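Local coordinates for nucleosome assembly protein 1, putative (Plasmodium falciparum, PDB 3FS3), which acts as a histone-recognising nucleosome assembly chaperone of the malaria parasite, at the interface of chains A and B. Residues are numbered along the deposited sequence; one frame, centred on the assembly and turned at random. Chains: chain A/B, Nucleosome assembly protein 1, putative.

The interface of chains A and B. Residues chain A 71-72, 75-76, 79; chain B 79, 82-83.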
loop_
_atom_site.group_PDB
_atom_site.type_symbol
_atom_site.label_atom_id
_atom_site.label_comp_id
_atom_site.label_asym_id
_atom_site.label_seq_id
_atom_site.Cartn_x
_atom_site.Cartn_y
_atom_site.Cartn_z
ATOM N N LYS A 71 3.274 18.927 -4.657
ATOM C CA LYS A 71 2.634 19.094 -5.955
ATOM C C LYS A 71 2.254 17.741 -6.562
ATOM O O LYS A 71 1.238 17.634 -7.246
ATOM C CB LYS A 71 3.549 19.889 -6.890
ATOM C CG LYS A 71 3.797 21.314 -6.398
ATOM C CD LYS A 71 4.684 22.113 -7.345
ATOM C CE LYS A 71 4.771 23.589 -6.937
ATOM N NZ LYS A 71 5.380 23.815 -5.590
ATOM N N PHE A 72 3.060 16.710 -6.310
ATOM C CA PHE A 72 2.748 15.376 -6.828
ATOM C C PHE A 72 1.526 14.873 -6.075
ATOM O O PHE A 72 0.581 14.347 -6.669
ATOM C CB PHE A 72 3.901 14.395 -6.590
ATOM C CG PHE A 72 3.491 12.945 -6.669
ATOM C CD1 PHE A 72 3.322 12.316 -7.900
ATOM C CD2 PHE A 72 3.262 12.211 -5.506
ATOM C CE1 PHE A 72 2.931 10.969 -7.974
ATOM C CE2 PHE A 72 2.873 10.869 -5.564
ATOM C CZ PHE A 72 2.707 10.244 -6.808
ATOM N N GLU A 75 -1.532 16.419 -7.532
ATOM C CA GLU A 75 -1.936 15.824 -8.801
ATOM C C GLU A 75 -2.490 14.407 -8.606
ATOM O O GLU A 75 -3.292 13.938 -9.409
ATOM C CB GLU A 75 -0.772 15.806 -9.802
ATOM C CG GLU A 75 -0.364 17.190 -10.300
ATOM C CD GLU A 75 0.512 17.137 -11.540
ATOM O OE1 GLU A 75 0.012 16.729 -12.609
ATOM O OE2 GLU A 75 1.702 17.499 -11.450
ATOM N N LEU A 76 -2.070 13.731 -7.538
ATOM C CA LEU A 76 -2.570 12.386 -7.254
ATOM C C LEU A 76 -4.013 12.488 -6.745
ATOM O O LEU A 76 -4.860 11.670 -7.083
ATOM C CB LEU A 76 -1.698 11.693 -6.203
ATOM C CG LEU A 76 -2.135 10.286 -5.762
ATOM C CD1 LEU A 76 -2.171 9.352 -6.962
ATOM C CD2 LEU A 76 -1.172 9.751 -4.710
ATOM N N LEU A 79 -6.191 13.179 -9.746
ATOM C CA LEU A 79 -6.306 11.961 -10.527
ATOM C C LEU A 79 -7.324 10.991 -9.951
ATOM O O LEU A 79 -8.217 10.546 -10.663
ATOM C CB LEU A 79 -4.935 11.288 -10.645
ATOM C CG LEU A 79 -4.821 10.181 -11.692
ATOM C CD1 LEU A 79 -5.136 10.754 -13.079
ATOM C CD2 LEU A 79 -3.412 9.581 -11.652
ATOM N N LEU B 79 2.421 10.159 -14.069
ATOM C CA LEU B 79 2.598 10.989 -12.889
ATOM C C LEU B 79 3.835 10.611 -12.090
ATOM O O LEU B 79 4.661 11.468 -11.798
ATOM C CB LEU B 79 1.348 10.913 -12.008
ATOM C CG LEU B 79 1.243 11.964 -10.905
ATOM C CD1 LEU B 79 1.240 13.364 -11.530
ATOM C CD2 LEU B 79 -0.030 11.724 -10.087
ATOM N N LYS B 82 7.090 11.424 -14.139
ATOM C CA LYS B 82 7.341 12.855 -14.156
ATOM C C LYS B 82 8.064 13.322 -12.891
ATOM O O LYS B 82 9.124 13.943 -12.966
ATOM C CB LYS B 82 6.019 13.610 -14.300
ATOM C CG LYS B 82 6.125 15.100 -14.054
ATOM C CD LYS B 82 4.746 15.733 -14.009
ATOM C CE LYS B 82 4.795 17.148 -13.453
ATOM N NZ LYS B 82 3.428 17.742 -13.379
ATOM N N TYR B 83 7.495 13.024 -11.729
ATOM C CA TYR B 83 8.122 13.452 -10.490
ATOM C C TYR B 83 9.426 12.722 -10.215
ATOM O O TYR B 83 10.332 13.280 -9.597
ATOM C CB TYR B 83 7.130 13.332 -9.329
ATOM C CG TYR B 83 6.140 14.477 -9.353
ATOM C CD1 TYR B 83 6.414 15.674 -8.691
ATOM C CD2 TYR B 83 4.989 14.411 -10.144
ATOM C CE1 TYR B 83 5.577 16.778 -8.822
ATOM C CE2 TYR B 83 4.145 15.508 -10.282
ATOM C CZ TYR B 83 4.446 16.690 -9.621
ATOM O OH TYR B 83 3.631 17.789 -9.776
#
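A:Glu75 and B:Tyr83 both carry CG opposite their own carbonyl carbon (chi1 -69° and -77°), and in this pose the carboxylate meets the phenol between the two helices. B:Lys82 has its CG opposite the backbone N instead, and its chain runs extended to the same acid. One oxygen of A:Glu75, OE2, takes both donors. The phenol OH of B:Tyr83 donates a hydrogen bond to A:Glu75 OE2 at 2.6 Å, on the anti lone pair of OE2, turned away from OE1. The lysine amine nitrogen, B:Lys82 NZ, donates to the syn lone pair of OE2, on the side of OE1, also at 2.6 Å from A:Glu75 OE2, and the pair is a salt bridge. The lysine side chain crosses the glutamate at about a right angle. With a donor on each lone pair, the carboxylate is likely restrained in rotation, and the nearby lysine would be expected to stabilise negative charge on the acid. OE2 sits at the edge of the tyrosine ring, in its plane.

A:Phe72 packs on the same tyrosine from another direction. Its CB lies over the ring face, 3.4 Å from the ring centroid of B:Tyr83, in a CH-pi contact. The two aromatic rings meet edge to face, with planes 66° apart. Farther along the same CD1/CE1 edge, A:Phe72 CE1 is 3.5 Å from B:Leu79 CG. The leucine then spreads its branches over chain A. Its CD1 touches the aliphatic base of the glutamate, 3.6 Å from A:Glu75 CB. Its CD2 turns toward the backbone of A:Leu76, 3.9 Å from A:Leu76 CA. The polar cluster thus borders the apolar contacts of A:Phe72, A:Leu76 and B:Leu79.

All the residues lie on helix 49-99 of their chains. This is the long dimerisation helix of the NAP fold, which pairs antiparallel with its partner. The patch lies in the middle stretch of the pair, and the two-fold axis repeats it with the chains exchanged.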